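Local coordinates for protein putative NAD(P)H:FMN oxidoreductase (Porphyromonas gingivalis W83, PDB 3GE5) that binds flavin mononucleotide and, as a member of the nitroreductase family, is probably an FMN-dependent oxidoreductase, at residues L138-T143 and L171-P176; E31-T36 and M131-H136. All blocks are in the same frame, centred on the assembly; numbering follows the deposited sequence.

Overall arrangement
Both contacts are mostly buried, and helix 120-137 ties them together: contact 2 uses its last turns, while contact 1 starts where the helix has ended and strand 141-145 leads off. Their centres lie 11 Å apart, and they meet where Cys142 SG rests on Met132 CG at 3.8 Å. Contact 1 belongs to the antiparallel sheet, so backbone hydrogen bonds carry it, with leucines and a tyrosine ring packed around them; Thr143 takes it to the flavin. Contact 2 is carried mainly by side chains, between helix 29-34 with the loop after it and helix 120-137, and it lies against the second subunit. Thr36 is exposed.

Contact 1 (L138-T143 and L171-P176); sequences LGLGCT and LGYGDP. With FMN (flavin mononucleotide), chain C.
Gly141 and Gly172 face each other as an antiparallel hydrogen-bonded pair, joining strand 141-145, outermost in the chain's four-stranded sheet, to strand 163-172. Gly141 N donates to Gly172 O at 2.8 Å, and Gly172 N returns a bond to Gly141 O at 3.1 Å. One step on, Cys142 and Leu171 form a non-hydrogen-bonded pair with their CA atoms 4.2 Å apart, and Leu171 CA makes a bent CA-H...O contact with Gly141 O. Before the strand, Gly139, with positive phi, completes the Schellman motif that ends helix 120-137.

Cys142 and Leu171 send their side chains to the same face of the sheet, where the two CB atoms touch at 3.7 Å. The Leu171 side chain, like that of Leu140, packs on Ile56 of helix 50-62. Leu140 puts CD2 over the middle of the Tyr173 ring, 3.5 Å from the centroid and 4° off the normal, a well-centred CH-pi contact. The phenol OH is hydrogen-bonded to Glu49 and Lys52, which should hold the ring in place under the methyl. At the far end of 138-143, Thr143 reaches the flavin pocket, its OG1 bonded to Val40 O and its CG2 3.5 Å from FMN N1. Beyond the paired glycines a water bridges the segments, donating to Gly139 O and accepting from Gly174 N at 2.9 Å.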
loop_
_atom_site.group_PDB
_atom_site.type_symbol
_atom_site.label_atom_id
_atom_site.label_comp_id
_atom_site.label_asym_id
_atom_site.label_seq_id
_atom_site.Cartn_x
_atom_site.Cartn_y
_atom_site.Cartn_z
ATOM N N LEU A 138 7.301 14.221 6.113
ATOM C CA LEU A 138 8.501 15.028 6.153
ATOM C C LEU A 138 8.327 16.336 5.351
ATOM O O LEU A 138 9.299 17.000 5.011
ATOM C CB LEU A 138 9.686 14.213 5.628
ATOM C CG LEU A 138 10.018 12.925 6.420
ATOM C CD1 LEU A 138 11.089 12.151 5.701
ATOM C CD2 LEU A 138 10.413 13.223 7.881
ATOM N N GLY A 139 7.085 16.671 5.016
ATOM C CA GLY A 139 6.762 17.910 4.288
ATOM C C GLY A 139 7.136 17.990 2.807
ATOM O O GLY A 139 7.288 19.106 2.247
ATOM N N LEU A 140 7.338 16.834 2.186
ATOM C CA LEU A 140 7.588 16.753 0.765
ATOM C C LEU A 140 6.306 16.453 0.015
ATOM O O LEU A 140 5.380 15.896 0.567
ATOM C CB LEU A 140 8.626 15.661 0.467
ATOM C CG LEU A 140 10.024 15.946 1.083
ATOM C CD1 LEU A 140 10.919 14.674 1.165
ATOM C CD2 LEU A 140 10.700 17.071 0.322
ATOM N N GLY A 141 6.299 16.778 -1.268
ATOM C CA GLY A 141 5.205 16.424 -2.173
ATOM C C GLY A 141 5.643 15.269 -3.054
ATOM O O GLY A 141 6.828 15.124 -3.366
ATOM N N CYS A 142 4.691 14.456 -3.469
ATOM C CA CYS A 142 5.011 13.407 -4.378
ATOM C C CYS A 142 3.806 12.985 -5.196
ATOM O O CYS A 142 2.664 13.323 -4.867
ATOM C CB CYS A 142 5.661 12.240 -3.608
ATOM S SG CYS A 142 4.637 11.469 -2.399
ATOM N N THR A 143 4.087 12.252 -6.269
ATOM C CA THR A 143 3.079 11.523 -7.033
ATOM C C THR A 143 3.572 10.123 -7.334
ATOM O O THR A 143 4.722 9.928 -7.704
ATOM C CB THR A 143 2.693 12.286 -8.367
ATOM O OG1 THR A 143 2.134 13.544 -8.034
ATOM C CG2 THR A 143 1.700 11.492 -9.212
ATOM N N LEU A 171 9.155 12.746 -6.390
ATOM C CA LEU A 171 9.095 13.530 -5.143
ATOM C C LEU A 171 10.041 14.735 -5.121
ATOM O O LEU A 171 11.019 14.784 -5.840
ATOM C CB LEU A 171 9.353 12.639 -3.909
ATOM C CG LEU A 171 10.767 12.086 -3.756
ATOM C CD1 LEU A 171 11.554 12.875 -2.727
ATOM C CD2 LEU A 171 10.676 10.591 -3.375
ATOM N N GLY A 172 9.705 15.674 -4.247
ATOM C CA GLY A 172 10.482 16.878 -4.039
ATOM C C GLY A 172 9.696 17.838 -3.165
ATOM O O GLY A 172 8.640 17.484 -2.605
ATOM N N TYR A 173 10.201 19.053 -3.015
ATOM C CA TYR A 173 9.423 20.095 -2.371
ATOM C C TYR A 173 8.413 20.646 -3.356
ATOM O O TYR A 173 8.770 21.095 -4.448
ATOM C CB TYR A 173 10.309 21.216 -1.800
ATOM C CG TYR A 173 10.991 20.829 -0.520
ATOM C CD1 TYR A 173 10.280 20.811 0.681
ATOM C CD2 TYR A 173 12.326 20.459 -0.507
ATOM C CE1 TYR A 173 10.887 20.436 1.861
ATOM C CE2 TYR A 173 12.946 20.065 0.668
ATOM C CZ TYR A 173 12.226 20.068 1.855
ATOM O OH TYR A 173 12.817 19.690 3.042
ATOM N N GLY A 174 7.140 20.593 -2.988
ATOM C CA GLY A 174 6.095 21.094 -3.859
ATOM C C GLY A 174 6.111 22.600 -4.051
ATOM O O GLY A 174 6.555 23.351 -3.183
ATOM N N ASP A 175 5.623 23.044 -5.201
ATOM C CA ASP A 175 5.432 24.457 -5.440
ATOM C C ASP A 175 4.172 24.925 -4.723
ATOM O O ASP A 175 3.052 24.541 -5.094
ATOM C CB ASP A 175 5.323 24.704 -6.936
ATOM C CG ASP A 175 5.251 26.181 -7.281
ATOM O OD1 ASP A 175 4.942 27.022 -6.400
ATOM O OD2 ASP A 175 5.541 26.473 -8.455
ATOM N N PRO A 176 4.345 25.756 -3.688
ATOM C CA PRO A 176 3.187 26.124 -2.854
ATOM C C PRO A 176 2.164 27.018 -3.568
ATOM O O PRO A 176 1.077 27.225 -3.042
ATOM C CB PRO A 176 3.826 26.842 -1.663
ATOM C CG PRO A 176 5.110 27.414 -2.217
ATOM C CD PRO A 176 5.585 26.425 -3.249
HETATM N N1 FMN C . -0.684 10.497 -11.501
HETATM C C2 FMN C . -0.017 10.850 -12.638
HETATM O O2 FMN C . 0.014 12.033 -12.999
HETATM N N3 FMN C . 0.629 9.902 -13.420
HETATM C C4 FMN C . 0.622 8.551 -13.094
HETATM O O4 FMN C . 1.195 7.692 -13.833
HETATM C C4A FMN C . -0.058 8.190 -11.934
HETATM N N5 FMN C . -0.113 6.849 -11.605
HETATM C C5A FMN C . -0.656 6.478 -10.409
HETATM C C6 FMN C . -0.593 5.127 -10.057
HETATM C C7 FMN C . -1.106 4.736 -8.825
HETATM C C7M FMN C . -1.084 3.295 -8.409
HETATM C C8 FMN C . -1.648 5.682 -7.956
HETATM C C8M FMN C . -2.184 5.280 -6.620
HETATM C C9 FMN C . -1.740 7.000 -8.330
HETATM C C9A FMN C . -1.235 7.434 -9.547
HETATM N N10 FMN C . -1.305 8.790 -9.949
HETATM C C10 FMN C . -0.698 9.156 -11.124
HETATM C "C1'" FMN C . -1.784 9.855 -8.998
HETATM C "C2'" FMN C . -3.310 9.808 -8.992
HETATM O "O2'" FMN C . -3.798 10.545 -10.106
HETATM C "C3'" FMN C . -3.900 10.341 -7.682
HETATM O "O3'" FMN C . -3.356 9.604 -6.581
HETATM C "C4'" FMN C . -5.439 10.329 -7.652
HETATM O "O4'" FMN C . -6.016 11.182 -8.642
HETATM C "C5'" FMN C . -6.006 10.752 -6.292
HETATM O "O5'" FMN C . -5.587 12.071 -6.014
HETATM P P FMN C . -4.865 12.409 -4.661
HETATM O O1P FMN C . -3.585 11.590 -4.687
HETATM O O2P FMN C . -5.749 12.024 -3.490
HETATM O O3P FMN C . -4.496 13.874 -4.757
HETATM O O HOH W 1 6.417 20.224 -0.188
#

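Contact 2 (E31-T36 and M131-H136); sequences EDFFRT and MMLEAH. With SO4 (sulfate ion), chain F.
Phe33 has His136 CD2 over one face of its ring, toward the rim and 3.6 Å from Phe33 CE1; the two rings are inclined at 49°, an oblique pair. The two side chains run antiparallel alongside one another. With CG anti to the backbone N (chi1 -172°), the Phe33 ring extends to helix 120-137, where CZ meets Leu133 O edge-on at 3.3 Å and CE2 packs on Leu133 CD2. Leu133 CD2 lies against both phenylalanine rings, and CD1 sits at the edge of the Phe34 ring, 4.0 Å from Phe34 CE1.

This is where the short helix 29-34 docks on helix 120-137 at the dimer interface of this nitroreductase-family protein: Phe34 stacks on Tyr130 of the second subunit, and Leu133 packs on Leu133 of that subunit. The contact also lies next to the FMN site, since Arg37, which binds the cofactor, directly follows Thr36 and touches His136.

Two acceptors share the N-H of His136 NE2. Thr36 OG1 takes it at 2.9 Å, in the imidazole plane, whereas the bond to Phe33 O, 3.0 Å from NE2, is weak and bent to 122°. Arg35 turns to a sulfate, probably from the crystallisation liquor, which its guanidinium grips edge-on through NH1 to O4, nearly straight, and NH2 to O3.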
loop_
_atom_site.group_PDB
_atom_site.type_symbol
_atom_site.label_atom_id
_atom_site.label_comp_id
_atom_site.label_asym_id
_atom_site.label_seq_id
_atom_site.Cartn_x
_atom_site.Cartn_y
_atom_site.Cartn_z
ATOM N N GLU A 31 -7.876 12.650 9.445
ATOM C CA GLU A 31 -7.957 14.110 9.259
ATOM C C GLU A 31 -6.600 14.829 9.213
ATOM O O GLU A 31 -6.419 15.796 8.448
ATOM C CB GLU A 31 -8.840 14.732 10.338
ATOM C CG GLU A 31 -10.303 14.296 10.231
ATOM C CD GLU A 31 -10.666 13.175 11.184
ATOM O OE1 GLU A 31 -9.863 12.228 11.344
ATOM O OE2 GLU A 31 -11.766 13.270 11.787
ATOM N N ASP A 32 -5.654 14.364 10.019
ATOM C CA ASP A 32 -4.416 15.102 10.235
ATOM C C ASP A 32 -3.302 14.652 9.322
ATOM O O ASP A 32 -2.282 15.314 9.235
ATOM C CB ASP A 32 -3.956 14.955 11.682
ATOM C CG ASP A 32 -4.909 15.564 12.648
ATOM O OD1 ASP A 32 -5.680 16.476 12.231
ATOM O OD2 ASP A 32 -4.892 15.129 13.820
ATOM N N PHE A 33 -3.473 13.512 8.671
ATOM C CA PHE A 33 -2.364 12.916 7.933
ATOM C C PHE A 33 -2.790 12.442 6.545
ATOM O O PHE A 33 -2.312 12.976 5.542
ATOM C CB PHE A 33 -1.724 11.816 8.761
ATOM C CG PHE A 33 -0.456 11.288 8.139
ATOM C CD1 PHE A 33 0.675 12.075 8.051
ATOM C CD2 PHE A 33 -0.454 10.039 7.555
ATOM C CE1 PHE A 33 1.824 11.562 7.410
ATOM C CE2 PHE A 33 0.679 9.550 6.941
ATOM C CZ PHE A 33 1.804 10.306 6.886
ATOM N N PHE A 34 -3.679 11.455 6.445
ATOM C CA PHE A 34 -4.100 11.017 5.113
ATOM C C PHE A 34 -4.729 12.143 4.263
ATOM O O PHE A 34 -4.332 12.378 3.111
ATOM C CB PHE A 34 -5.133 9.866 5.199
ATOM C CG PHE A 34 -4.587 8.539 5.687
ATOM C CD1 PHE A 34 -3.284 8.102 5.366
ATOM C CD2 PHE A 34 -5.431 7.671 6.373
ATOM C CE1 PHE A 34 -2.827 6.826 5.758
ATOM C CE2 PHE A 34 -4.990 6.409 6.777
ATOM C CZ PHE A 34 -3.686 6.012 6.517
ATOM N N ARG A 35 -5.696 12.849 4.838
ATOM C CA ARG A 35 -6.423 13.871 4.068
ATOM C C ARG A 35 -5.638 15.105 3.700
ATOM O O ARG A 35 -6.047 15.816 2.771
ATOM C CB ARG A 35 -7.740 14.247 4.735
ATOM C CG ARG A 35 -8.720 13.098 4.731
ATOM C CD ARG A 35 -9.209 12.727 3.329
ATOM N NE ARG A 35 -9.679 13.871 2.576
ATOM C CZ ARG A 35 -10.932 14.327 2.571
ATOM N NH1 ARG A 35 -11.870 13.739 3.298
ATOM N NH2 ARG A 35 -11.227 15.425 1.877
ATOM N N THR A 36 -4.530 15.371 4.385
ATOM C CA THR A 36 -3.701 16.524 4.057
ATOM C C THR A 36 -2.751 16.232 2.880
ATOM O O THR A 36 -2.084 17.141 2.402
ATOM C CB THR A 36 -2.882 17.016 5.254
ATOM O OG1 THR A 36 -2.111 15.933 5.761
ATOM C CG2 THR A 36 -3.795 17.596 6.367
HETATM N N MSE A 131 6.449 4.645 1.559
HETATM C CA MSE A 131 7.400 5.695 1.129
HETATM C C MSE A 131 6.658 7.017 0.826
HETATM O O MSE A 131 7.117 8.132 1.179
HETATM C CB MSE A 131 8.285 5.245 -0.050
HETATM C CG MSE A 131 9.281 4.161 0.338
HETATM SE SE MSE A 131 10.585 3.751 -0.995
HETATM C CE MSE A 131 9.432 2.944 -2.341
HETATM N N MSE A 132 5.532 6.908 0.139
HETATM C CA MSE A 132 4.650 8.067 -0.135
HETATM C C MSE A 132 4.244 8.758 1.172
HETATM O O MSE A 132 4.322 9.989 1.315
HETATM C CB MSE A 132 3.392 7.601 -0.885
HETATM C CG MSE A 132 2.377 8.673 -1.128
HETATM SE SE MSE A 132 0.828 8.080 -2.100
HETATM C CE MSE A 132 0.065 6.915 -0.748
ATOM N N LEU A 133 3.768 7.970 2.125
ATOM C CA LEU A 133 3.358 8.501 3.434
ATOM C C LEU A 133 4.530 9.097 4.214
ATOM O O LEU A 133 4.415 10.190 4.807
ATOM C CB LEU A 133 2.651 7.387 4.217
ATOM C CG LEU A 133 1.326 6.903 3.616
ATOM C CD1 LEU A 133 0.770 5.697 4.444
ATOM C CD2 LEU A 133 0.292 8.034 3.521
ATOM N N GLU A 134 5.678 8.431 4.157
ATOM C CA GLU A 134 6.847 8.987 4.816
ATOM C C GLU A 134 7.263 10.345 4.230
ATOM O O GLU A 134 7.558 11.284 4.993
ATOM C CB GLU A 134 8.009 7.987 4.738
ATOM C CG GLU A 134 9.268 8.461 5.496
ATOM C CD GLU A 134 9.059 8.531 7.045
ATOM O OE1 GLU A 134 8.101 7.918 7.559
ATOM O OE2 GLU A 134 9.892 9.184 7.758
ATOM N N ALA A 135 7.286 10.447 2.903
ATOM C CA ALA A 135 7.585 11.725 2.210
ATOM C C ALA A 135 6.612 12.829 2.683
ATOM O O ALA A 135 7.041 13.945 3.043
ATOM C CB ALA A 135 7.555 11.551 0.668
ATOM N N HIS A 136 5.324 12.489 2.736
ATOM C CA HIS A 136 4.290 13.421 3.198
ATOM C C HIS A 136 4.583 13.872 4.634
ATOM O O HIS A 136 4.482 15.072 4.963
ATOM C CB HIS A 136 2.928 12.761 3.101
ATOM C CG HIS A 136 1.798 13.620 3.555
ATOM N ND1 HIS A 136 1.590 14.888 3.055
ATOM C CD2 HIS A 136 0.833 13.411 4.479
ATOM C CE1 HIS A 136 0.538 15.422 3.653
ATOM N NE2 HIS A 136 0.065 14.547 4.527
HETATM S S SO4 F . -14.768 16.228 2.634
HETATM O O1 SO4 F . -16.200 16.389 2.379
HETATM O O2 SO4 F . -14.145 17.301 3.417
HETATM O O3 SO4 F . -14.037 16.186 1.380
HETATM O O4 SO4 F . -14.688 14.943 3.315
#